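Local atomic coordinates of phenylalanine--tRNA ligase beta subunit (Pyrococcus horikoshii, PDB entry 2CXI), a protein that catalyses, within an alpha2-beta2 tetramer, the ATP-driven attachment of phenylalanine to tRNA(Phe), this chain being an N-terminal fragment of the beta subunit. Residues S61-R67 and T252-R257; L245-V249 and A327-D331; K281-L287 and G319-Y325; L306-Y312 and D341-Y346. All coordinates share one frame; numbering follows the deposited sequence.

Overall arrangement
Helix 240-255 runs through the middle of the arrangement. Its C-terminal end meets helix 62-72 in contact 1, and nearer its middle, at residues 245-249, it meets loop 327-331 in contact 2; the two centres lie about 13 Å apart, and Phe-328 touches Arg-67 and Thr-252. That loop belongs to the B5 domain, which also contains contacts 3 and 4, so contact 2 joins B3/4 to B5. Lys-281 of contact 3 reaches the Arg-329 carbonyl, while Arg-329 NH2 pairs with Asp-341 OD2 of contact 4 at 3.0 Å. Asp-331 in contact 2 and Asp-341 in contact 4 belong to a predicted magnesium site shared with the alpha subunit, the nearest atoms of their side chains about 5 Å apart.

Contact 1. Residues S61-R67 and T252-R257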
# COMPACT_ATOMS: atom_id res chain seq x y z
N SER A 61 -34.77 20.50 6.12
CA SER A 61 -34.30 20.14 7.44
C SER A 61 -34.06 21.39 8.25
O SER A 61 -34.00 22.50 7.69
CB SER A 61 -32.98 19.33 7.35
OG SER A 61 -31.92 20.19 6.94
N ALA A 62 -33.79 21.20 9.55
CA ALA A 62 -33.49 22.34 10.45
C ALA A 62 -32.31 23.15 9.95
O ALA A 62 -32.30 24.40 10.03
CB ALA A 62 -33.18 21.84 11.86
N GLU A 63 -31.30 22.44 9.43
CA GLU A 63 -30.08 23.13 9.00
C GLU A 63 -30.39 24.10 7.86
O GLU A 63 -29.89 25.23 7.83
CB GLU A 63 -28.95 22.14 8.59
CG GLU A 63 -28.55 21.15 9.69
CD GLU A 63 -29.42 19.90 9.75
OE1 GLU A 63 -30.43 19.79 9.02
OE2 GLU A 63 -29.10 19.00 10.52
N GLY A 64 -31.16 23.61 6.88
CA GLY A 64 -31.49 24.40 5.69
C GLY A 64 -32.44 25.55 6.01
O GLY A 64 -32.31 26.66 5.46
N VAL A 65 -33.38 25.29 6.92
CA VAL A 65 -34.32 26.32 7.39
C VAL A 65 -33.60 27.48 8.14
O VAL A 65 -33.83 28.68 7.86
CB VAL A 65 -35.41 25.67 8.27
CG1 VAL A 65 -36.33 26.77 8.91
CG2 VAL A 65 -36.23 24.73 7.44
N ALA A 66 -32.70 27.10 9.07
CA ALA A 66 -31.92 28.05 9.85
C ALA A 66 -31.04 28.85 8.92
O ALA A 66 -30.85 30.04 9.10
CB ALA A 66 -31.07 27.30 10.87
N ARG A 67 -30.49 28.19 7.91
CA ARG A 67 -29.59 28.88 6.98
C ARG A 67 -30.39 29.97 6.26
O ARG A 67 -29.99 31.13 6.25
CB ARG A 67 -28.99 27.85 5.99
CG ARG A 67 -27.85 28.35 5.05
CD ARG A 67 -27.15 27.15 4.41
NE ARG A 67 -28.14 26.33 3.71
CZ ARG A 67 -28.10 25.01 3.56
NH1 ARG A 67 -27.09 24.27 4.05
NH2 ARG A 67 -29.09 24.43 2.89
N THR A 252 -23.62 19.99 3.20
CA THR A 252 -23.79 21.37 3.61
C THR A 252 -24.69 21.49 4.84
O THR A 252 -24.47 22.37 5.67
CB THR A 252 -24.25 22.32 2.47
OG1 THR A 252 -25.50 21.87 1.92
CG2 THR A 252 -23.23 22.28 1.27
N ALA A 253 -25.66 20.59 4.99
CA ALA A 253 -26.42 20.57 6.24
C ALA A 253 -25.47 20.30 7.44
O ALA A 253 -25.53 20.99 8.46
CB ALA A 253 -27.54 19.55 6.18
N LEU A 254 -24.58 19.32 7.29
CA LEU A 254 -23.60 18.99 8.33
C LEU A 254 -22.55 20.07 8.56
O LEU A 254 -22.13 20.32 9.70
CB LEU A 254 -22.97 17.59 8.07
CG LEU A 254 -23.90 16.38 8.15
CD1 LEU A 254 -23.18 15.05 7.82
CD2 LEU A 254 -24.61 16.29 9.54
N ALA A 255 -22.18 20.80 7.50
CA ALA A 255 -21.33 21.98 7.68
C ALA A 255 -21.97 23.04 8.61
O ALA A 255 -21.27 23.74 9.36
CB ALA A 255 -20.96 22.59 6.34
N GLU A 256 -23.30 23.13 8.58
CA GLU A 256 -24.01 24.07 9.50
C GLU A 256 -23.88 23.70 10.96
O GLU A 256 -24.11 24.54 11.85
CB GLU A 256 -25.52 24.18 9.18
CG GLU A 256 -25.84 24.88 7.87
CD GLU A 256 -25.47 26.36 7.84
OE1 GLU A 256 -25.81 27.13 8.78
OE2 GLU A 256 -24.82 26.73 6.88
N ARG A 257 -23.56 22.44 11.22
CA ARG A 257 -23.27 21.92 12.56
C ARG A 257 -21.74 21.89 12.86
O ARG A 257 -21.30 21.20 13.79
CB ARG A 257 -23.86 20.49 12.70
CG ARG A 257 -25.34 20.42 12.28
CD ARG A 257 -26.11 19.37 13.00
NE ARG A 257 -27.57 19.41 12.77
CZ ARG A 257 -28.44 20.04 13.55
NH1 ARG A 257 -29.72 19.98 13.23
NH2 ARG A 257 -28.05 20.75 14.60
O HOH W 1 -28.16 26.53 9.67
O HOH W 2 -28.45 21.48 3.27
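Glu-63 and Arg-257 form the salt bridge of this contact. The guanidinium comes side-on and grips a single oxygen twice, with Arg-257 NE 2.8 Å and Arg-257 NH1 2.9 Å from Glu-63 OE2; its plane stands 83° from the carboxylate, NH1 approaching from above the latter. The bend of Glu-63 at chi2 (85°) also turns OE1 back to the start of its own helix, where the N-cap Ser-61 OG donates to Glu-63 OE1 at 2.6 Å. Replacing Glu-63 by alanine would probably cost Arg-257 this two-nitrogen grip, though its NH1 also pairs with Asp-10, and leave the Ser-61 hydroxyl without this acceptor.

Apolar contact lies beside this: Glu-63 CB meets Ala-253 CB at 3.8 Å, the small alanine suiting closely spaced backbones.

Arg-67 instead sets hydrocarbon against a carboxylate, its CD 3.4 Å from Glu-256 OE2, while its NH1 stays 4.4 Å from Glu-256 OE2, beyond a salt bridge.

One water donates to Glu-63 O and to Glu-256 OE1, also paired with Lys-70; another accepts from Arg-67 NH2 and donates to Thr-252 OG1, whose stronger bond is to Asn-248 O. This buried helix-helix interface joins the first two turns of helix 62-72 to the C-terminal end of helix 240-255.

Contact 2. Residues L245-V249 and A327-D331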
# COMPACT_ATOMS: atom_id res chain seq x y z
N LEU A 245 -26.39 16.29 -6.26
CA LEU A 245 -27.25 17.29 -5.59
C LEU A 245 -27.56 16.84 -4.17
O LEU A 245 -27.35 17.60 -3.23
CB LEU A 245 -28.54 17.51 -6.40
CG LEU A 245 -29.40 18.71 -5.99
CD1 LEU A 245 -30.24 18.42 -4.70
CD2 LEU A 245 -28.57 20.00 -5.92
N ALA A 246 -28.03 15.60 -4.03
CA ALA A 246 -28.41 15.03 -2.74
C ALA A 246 -27.20 15.00 -1.77
O ALA A 246 -27.28 15.37 -0.57
CB ALA A 246 -28.95 13.63 -2.96
N LEU A 247 -26.04 14.62 -2.29
CA LEU A 247 -24.82 14.59 -1.46
C LEU A 247 -24.48 16.02 -0.99
O LEU A 247 -24.12 16.24 0.18
CB LEU A 247 -23.65 14.06 -2.31
CG LEU A 247 -22.31 13.99 -1.57
CD1 LEU A 247 -22.39 12.84 -0.47
CD2 LEU A 247 -21.14 13.75 -2.57
N ASN A 248 -24.59 16.98 -1.90
CA ASN A 248 -24.33 18.36 -1.60
C ASN A 248 -25.24 18.87 -0.49
O ASN A 248 -24.79 19.58 0.40
CB ASN A 248 -24.44 19.23 -2.84
CG ASN A 248 -23.31 18.93 -3.90
OD1 ASN A 248 -23.35 19.41 -5.05
ND2 ASN A 248 -22.31 18.21 -3.48
N VAL A 249 -26.54 18.56 -0.59
CA VAL A 249 -27.48 18.92 0.46
C VAL A 249 -27.03 18.31 1.83
O VAL A 249 -26.95 19.01 2.83
CB VAL A 249 -28.93 18.51 0.05
CG1 VAL A 249 -29.89 18.57 1.27
CG2 VAL A 249 -29.43 19.40 -1.12
N ALA A 327 -23.99 25.18 -4.60
CA ALA A 327 -24.05 23.90 -5.33
C ALA A 327 -25.11 22.96 -4.77
O ALA A 327 -25.39 21.92 -5.38
CB ALA A 327 -22.67 23.19 -5.28
N PHE A 328 -25.69 23.30 -3.61
CA PHE A 328 -26.83 22.52 -3.04
C PHE A 328 -28.21 22.81 -3.72
O PHE A 328 -29.22 22.19 -3.39
CB PHE A 328 -26.89 22.60 -1.49
CG PHE A 328 -27.11 24.01 -0.93
CD1 PHE A 328 -26.13 24.59 -0.14
CD2 PHE A 328 -28.30 24.71 -1.15
CE1 PHE A 328 -26.30 25.87 0.40
CE2 PHE A 328 -28.50 25.98 -0.60
CZ PHE A 328 -27.49 26.58 0.17
N ARG A 329 -28.22 23.76 -4.68
CA ARG A 329 -29.41 24.08 -5.48
C ARG A 329 -29.26 23.57 -6.91
O ARG A 329 -28.18 23.65 -7.50
CB ARG A 329 -29.66 25.59 -5.55
CG ARG A 329 -30.07 26.29 -4.25
CD ARG A 329 -30.45 27.72 -4.48
NE ARG A 329 -31.65 27.90 -5.33
CZ ARG A 329 -32.23 29.10 -5.50
NH1 ARG A 329 -31.70 30.18 -4.90
NH2 ARG A 329 -33.31 29.23 -6.25
N ASP A 330 -30.33 23.01 -7.45
CA ASP A 330 -30.34 22.68 -8.86
C ASP A 330 -31.69 23.05 -9.51
O ASP A 330 -32.02 22.56 -10.58
CB ASP A 330 -29.93 21.20 -9.12
CG ASP A 330 -31.06 20.20 -8.86
OD1 ASP A 330 -32.11 20.59 -8.26
OD2 ASP A 330 -30.98 18.99 -9.23
N ASP A 331 -32.44 23.95 -8.86
CA ASP A 331 -33.74 24.37 -9.34
C ASP A 331 -33.69 25.55 -10.31
O ASP A 331 -34.70 25.84 -10.95
CB ASP A 331 -34.65 24.78 -8.17
CG ASP A 331 -34.07 25.90 -7.34
OD1 ASP A 331 -32.86 25.81 -6.96
OD2 ASP A 331 -34.74 26.92 -7.00
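Leu-245 pushes one methyl into the bend of loop 327-331, with CD2 3.4 Å from Phe-328 O. Its CG points away from the backbone N (chi1 -168°), which swings the branched end off the helix and over the loop backbone. Asp-330 crosses this side chain at about a right angle, Leu-245 CG lying 3.6 Å from Asp-330 OD2; the branched leucine can thus reach the Phe-328 carbonyl with CD2 while CG lies against the carboxylate.

Val-249, one turn further on, stands roughly perpendicular to Phe-328, its CG2 4.1 Å from Phe-328 CB and 3.6 Å from Phe-328 O. The phenylalanine ring leads away, towards Arg-67, with which it makes a cation-pi contact. Between the two aliphatic residues, Asn-248 CB faces Phe-328 CA at 4.1 Å.

Arg-329 turns from the helix and holds Asp-331 side-on: NE goes to Asp-331 OD1 and NH2 to OD2, each near the guanidinium plane. NH2 also pairs with Asp-341, like Asp-331 a predicted magnesium ligand, so this grip probably helps set their orientation.

Helix 116-133 flanks the contact, with Phe-133 against Leu-245 and Asp-330 and Ile-129 against Val-249, while strands 231-237 and 103-110 receive Leu-247 of helix 240-255.

Contact 3. Residues K281-L287 and G319-Y325; sequences KEFEVEL and GRAKLKY
Lys-281 lies over the ring of Tyr-325: its CB sits 3.7 Å from the centroid of the Tyr-325 ring, a CH-pi contact over one face. The backbones of this pair exchange two hydrogen bonds, and the lysine chain runs on extended to the carbonyl of Arg-329. Glu-282, on the other face of the sheet, lies alongside Lys-324, with Glu-282 OE2 3.5 Å from Lys-324 CE. A water bridges Glu-282 O and the Tyr-325 hydroxyl. Phe-283 returns to the Tyr-325 side, and its CB meets the edge of that ring; its backbone forms the next hydrogen-bonded pair, Leu-323 N donating to Phe-283 O at 2.7 Å and 153°.

Glu-284 stands beside Lys-322, pointing the same way, and also faces Arg-320, although that modelled approach is too short to trust. Val-285 touches both neighbours on its face, CG1 being 4.1 Å from Leu-323 CD1 and from Ala-321 CB. Glu-286, bent at chi2 (-68°), takes Arg-320 NE on OE2 at 2.9 Å, from above its carboxylate plane. At Leu-287, N bonds to Gly-319 O at 2.7 Å; Gly-319 has the positive phi that favours glycine.

Along this antiparallel pair, with 320-325 central in the three-stranded sheet, Phe-283, Val-285 and Leu-323 turn to Ile-338 of helix 335-346; on the other face three glutamates meet Arg-320, Lys-322 and Lys-324, with a firm salt bridge at Glu-286/Arg-320 and looser charge pairing along the rest, probably reinforcing the register.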
# COMPACT_ATOMS: atom_id res chain seq x y z
N LYS A 281 -22.47 27.33 -8.52
CA LYS A 281 -23.05 27.33 -9.85
C LYS A 281 -23.26 28.76 -10.37
O LYS A 281 -23.27 29.73 -9.60
CB LYS A 281 -24.30 26.51 -9.91
CG LYS A 281 -24.06 25.03 -9.58
CD LYS A 281 -25.39 24.35 -9.30
CE LYS A 281 -25.25 22.85 -9.13
NZ LYS A 281 -26.58 22.23 -9.40
N GLU A 282 -23.36 28.88 -11.69
CA GLU A 282 -23.36 30.20 -12.33
C GLU A 282 -24.62 30.45 -13.15
O GLU A 282 -25.17 29.52 -13.76
CB GLU A 282 -22.09 30.39 -13.18
CG GLU A 282 -20.84 30.27 -12.32
CD GLU A 282 -19.54 30.47 -13.08
OE1 GLU A 282 -19.51 30.25 -14.32
OE2 GLU A 282 -18.55 30.85 -12.42
N PHE A 283 -25.03 31.71 -13.18
CA PHE A 283 -26.14 32.19 -13.99
C PHE A 283 -25.95 33.68 -14.28
O PHE A 283 -25.34 34.40 -13.50
CB PHE A 283 -27.47 32.00 -13.26
CG PHE A 283 -28.66 31.81 -14.18
CD1 PHE A 283 -28.95 30.54 -14.70
CD2 PHE A 283 -29.49 32.89 -14.52
CE1 PHE A 283 -30.06 30.35 -15.56
CE2 PHE A 283 -30.61 32.70 -15.38
CZ PHE A 283 -30.89 31.45 -15.89
N GLU A 284 -26.49 34.14 -15.40
CA GLU A 284 -26.41 35.55 -15.78
C GLU A 284 -27.79 36.08 -16.09
O GLU A 284 -28.57 35.42 -16.79
CB GLU A 284 -25.51 35.73 -17.01
CG GLU A 284 -24.10 35.18 -16.84
CD GLU A 284 -23.14 35.70 -17.91
OE1 GLU A 284 -23.48 36.72 -18.57
OE2 GLU A 284 -22.04 35.13 -18.06
N VAL A 285 -28.12 37.24 -15.55
CA VAL A 285 -29.41 37.86 -15.83
C VAL A 285 -29.24 39.38 -16.08
O VAL A 285 -28.44 40.05 -15.43
CB VAL A 285 -30.46 37.59 -14.68
CG1 VAL A 285 -30.12 38.37 -13.43
CG2 VAL A 285 -31.90 37.87 -15.15
N GLU A 286 -30.02 39.90 -17.01
CA GLU A 286 -30.08 41.36 -17.26
C GLU A 286 -30.94 41.99 -16.17
O GLU A 286 -32.08 41.58 -15.99
CB GLU A 286 -30.76 41.60 -18.63
CG GLU A 286 -29.90 41.16 -19.81
CD GLU A 286 -28.66 42.03 -19.96
OE1 GLU A 286 -28.61 43.13 -19.34
OE2 GLU A 286 -27.72 41.62 -20.68
N LEU A 287 -30.43 42.99 -15.45
CA LEU A 287 -31.21 43.59 -14.36
C LEU A 287 -32.49 44.29 -14.83
O LEU A 287 -33.47 44.40 -14.09
CB LEU A 287 -30.36 44.52 -13.52
CG LEU A 287 -29.24 43.75 -12.80
CD1 LEU A 287 -28.18 44.69 -12.33
CD2 LEU A 287 -29.78 42.95 -11.64
N GLY A 319 -25.45 46.88 -16.31
CA GLY A 319 -26.82 46.41 -16.15
C GLY A 319 -27.03 44.89 -16.18
O GLY A 319 -28.16 44.41 -16.05
N ARG A 320 -25.96 44.12 -16.36
CA ARG A 320 -26.15 42.67 -16.25
C ARG A 320 -25.40 41.98 -15.13
O ARG A 320 -24.23 42.28 -14.87
CB ARG A 320 -26.04 41.93 -17.59
CG ARG A 320 -24.67 41.66 -18.12
CD ARG A 320 -24.59 40.29 -18.80
NE ARG A 320 -25.88 39.84 -19.34
CZ ARG A 320 -26.11 38.64 -19.86
NH1 ARG A 320 -25.14 37.74 -19.91
NH2 ARG A 320 -27.31 38.33 -20.31
N ALA A 321 -26.13 41.11 -14.43
CA ALA A 321 -25.64 40.50 -13.21
C ALA A 321 -25.07 39.11 -13.53
O ALA A 321 -25.77 38.23 -14.03
CB ALA A 321 -26.76 40.44 -12.18
N LYS A 322 -23.77 38.96 -13.27
CA LYS A 322 -23.16 37.63 -13.25
C LYS A 322 -23.34 37.05 -11.83
O LYS A 322 -22.88 37.63 -10.85
CB LYS A 322 -21.68 37.73 -13.62
CG LYS A 322 -21.40 37.96 -15.12
CD LYS A 322 -19.87 37.88 -15.41
CE LYS A 322 -19.60 37.27 -16.78
NZ LYS A 322 -18.37 36.36 -16.80
N LEU A 323 -24.04 35.93 -11.73
CA LEU A 323 -24.44 35.37 -10.42
C LEU A 323 -23.71 34.08 -10.15
O LEU A 323 -23.45 33.33 -11.08
CB LEU A 323 -25.94 35.04 -10.42
CG LEU A 323 -26.86 36.19 -10.84
CD1 LEU A 323 -28.31 35.65 -10.98
CD2 LEU A 323 -26.75 37.32 -9.83
N LYS A 324 -23.41 33.83 -8.88
CA LYS A 324 -23.05 32.50 -8.42
C LYS A 324 -24.07 32.11 -7.33
O LYS A 324 -24.51 32.96 -6.58
CB LYS A 324 -21.62 32.47 -7.86
CG LYS A 324 -20.55 32.65 -8.95
CD LYS A 324 -19.19 32.55 -8.37
CE LYS A 324 -18.19 32.82 -9.49
NZ LYS A 324 -16.88 33.11 -8.87
N TYR A 325 -24.40 30.83 -7.26
CA TYR A 325 -25.30 30.33 -6.22
C TYR A 325 -24.83 28.97 -5.72
O TYR A 325 -24.00 28.31 -6.38
CB TYR A 325 -26.75 30.31 -6.75
CG TYR A 325 -27.00 29.38 -7.95
CD1 TYR A 325 -26.83 29.83 -9.27
CD2 TYR A 325 -27.43 28.07 -7.76
CE1 TYR A 325 -27.10 29.00 -10.38
CE2 TYR A 325 -27.69 27.22 -8.84
CZ TYR A 325 -27.53 27.69 -10.15
OH TYR A 325 -27.79 26.82 -11.21
O HOH W 3 -26.48 27.23 -13.46

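Contact 4. Residues L306-Y312 and D341-Y346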
# COMPACT_ATOMS: atom_id res chain seq x y z
N LEU A 306 -31.09 42.34 -2.63
CA LEU A 306 -32.13 41.31 -2.49
C LEU A 306 -31.58 39.92 -2.85
O LEU A 306 -31.81 38.95 -2.12
CB LEU A 306 -33.34 41.64 -3.34
CG LEU A 306 -34.20 42.84 -2.89
CD1 LEU A 306 -35.31 43.03 -3.88
CD2 LEU A 306 -34.78 42.71 -1.46
N LEU A 307 -30.84 39.82 -3.96
CA LEU A 307 -30.24 38.54 -4.36
C LEU A 307 -29.17 38.04 -3.38
O LEU A 307 -29.03 36.83 -3.19
CB LEU A 307 -29.65 38.66 -5.76
CG LEU A 307 -30.68 38.81 -6.89
CD1 LEU A 307 -29.91 39.14 -8.16
CD2 LEU A 307 -31.51 37.55 -7.09
N GLU A 308 -28.43 38.95 -2.75
CA GLU A 308 -27.52 38.54 -1.67
C GLU A 308 -28.22 37.92 -0.45
O GLU A 308 -27.66 37.02 0.15
CB GLU A 308 -26.56 39.68 -1.27
CG GLU A 308 -25.59 40.03 -2.39
CD GLU A 308 -24.67 41.19 -2.04
OE1 GLU A 308 -25.08 42.06 -1.26
OE2 GLU A 308 -23.54 41.23 -2.57
N LYS A 309 -29.43 38.38 -0.10
CA LYS A 309 -30.26 37.73 0.93
C LYS A 309 -30.75 36.34 0.51
O LYS A 309 -31.18 35.60 1.35
CB LYS A 309 -31.50 38.58 1.26
CG LYS A 309 -31.22 39.86 2.02
CD LYS A 309 -32.48 40.72 2.14
CE LYS A 309 -32.12 42.09 2.76
NZ LYS A 309 -33.37 42.83 3.16
N MSE A 310 -30.70 36.04 -0.78
CA MSE A 310 -31.16 34.75 -1.35
C MSE A 310 -29.96 33.83 -1.63
O MSE A 310 -30.09 32.79 -2.28
CB MSE A 310 -32.00 34.98 -2.59
CG MSE A 310 -33.22 35.85 -2.31
SE MSE A 310 -34.37 34.95 -0.91
CE MSE A 310 -35.04 33.37 -1.93
N MSE A 311 -28.82 34.24 -1.11
CA MSE A 311 -27.58 33.45 -1.10
C MSE A 311 -26.84 33.48 -2.42
O MSE A 311 -26.03 32.57 -2.71
CB MSE A 311 -27.82 32.00 -0.63
CG MSE A 311 -28.46 31.93 0.76
SE MSE A 311 -28.60 30.12 1.43
CE MSE A 311 -29.67 29.44 0.18
N TYR A 312 -27.05 34.54 -3.21
CA TYR A 312 -26.29 34.68 -4.46
C TYR A 312 -25.07 35.56 -4.28
O TYR A 312 -25.10 36.54 -3.55
CB TYR A 312 -27.10 35.31 -5.61
CG TYR A 312 -28.26 34.53 -6.15
CD1 TYR A 312 -28.14 33.75 -7.33
CD2 TYR A 312 -29.52 34.62 -5.54
CE1 TYR A 312 -29.24 33.05 -7.84
CE2 TYR A 312 -30.61 33.92 -6.06
CZ TYR A 312 -30.48 33.17 -7.19
OH TYR A 312 -31.58 32.51 -7.69
N ASP A 341 -36.86 34.70 -7.04
CA ASP A 341 -36.10 34.89 -5.78
C ASP A 341 -36.06 36.36 -5.37
O ASP A 341 -36.08 36.68 -4.18
CB ASP A 341 -34.67 34.34 -5.91
CG ASP A 341 -34.60 32.82 -5.82
OD1 ASP A 341 -35.60 32.20 -5.40
OD2 ASP A 341 -33.56 32.18 -6.11
N VAL A 342 -35.97 37.25 -6.34
CA VAL A 342 -36.08 38.72 -6.07
C VAL A 342 -37.43 39.06 -5.41
O VAL A 342 -37.48 39.84 -4.42
CB VAL A 342 -35.85 39.57 -7.36
CG1 VAL A 342 -36.11 41.08 -7.11
CG2 VAL A 342 -34.41 39.39 -7.85
N LEU A 343 -38.51 38.48 -5.95
CA LEU A 343 -39.86 38.74 -5.43
C LEU A 343 -39.98 38.20 -4.03
O LEU A 343 -40.50 38.86 -3.16
CB LEU A 343 -40.95 38.13 -6.34
CG LEU A 343 -41.10 38.71 -7.74
CD1 LEU A 343 -42.11 37.93 -8.60
CD2 LEU A 343 -41.46 40.21 -7.72
N ILE A 344 -39.43 37.00 -3.79
CA ILE A 344 -39.42 36.42 -2.46
C ILE A 344 -38.68 37.30 -1.45
O ILE A 344 -39.21 37.60 -0.38
CB ILE A 344 -38.78 35.00 -2.48
CG1 ILE A 344 -39.65 34.01 -3.29
CG2 ILE A 344 -38.56 34.53 -1.05
CD1 ILE A 344 -38.96 32.64 -3.49
N ALA A 345 -37.45 37.70 -1.80
CA ALA A 345 -36.58 38.53 -0.93
C ALA A 345 -37.16 39.90 -0.64
O ALA A 345 -36.94 40.45 0.45
CB ALA A 345 -35.20 38.69 -1.54
N TYR A 346 -37.84 40.45 -1.63
CA TYR A 346 -38.62 41.68 -1.47
C TYR A 346 -39.56 41.60 -0.22
O TYR A 346 -39.87 42.62 0.37
CB TYR A 346 -39.41 41.98 -2.75
CG TYR A 346 -39.96 43.40 -2.85
CD1 TYR A 346 -41.35 43.65 -2.76
CD2 TYR A 346 -39.11 44.48 -2.97
CE1 TYR A 346 -41.85 44.95 -2.82
CE2 TYR A 346 -39.60 45.78 -3.04
CZ TYR A 346 -40.96 46.02 -2.96
OH TYR A 346 -41.41 47.33 -3.02
O HOH W 4 -36.05 42.59 1.80
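In the B5 domain, helix 300-309, with the turn that follows it, packs on helix 335-346. The alanine methyl packs tightly: Ala-345 CB lies 3.4 Å from Leu-306 O and 3.5 Å from Met-310 CG, so the small alanine suits this place. Leu-306 crosses Val-342 at about a right angle, CD1 to CG1 3.9 Å, and Leu-307 CD2 reaches the other branch, Val-342 CG2, at 3.5 Å.

Met-310, present as selenomethionine, curls at chi2 and chi3 (-59° and -69°), bringing CE back to Ile-344 CG2 at 3.8 Å. Just beyond, a Schellman motif ends the first helix, with Met-311 at positive phi and Tyr-312 N bonded to Leu-307 O. The turn delivers the Tyr-312 hydroxyl to Asp-341: OH donates to OD2 at 2.6 Å, on the anti side of the carboxylate, whose plane is 57° from the ring.

A phenylalanine at Tyr-312 would probably leave Asp-341 OD2 with Arg-329 but without this second donor, and its carboxylate freer to turn. Since Asp-341 is a predicted magnesium ligand, Tyr-312 looks like a second-shell residue. The two helices lie beside the three-stranded sheet within the B5 domain, a family grouped with helix-turn-helix folds.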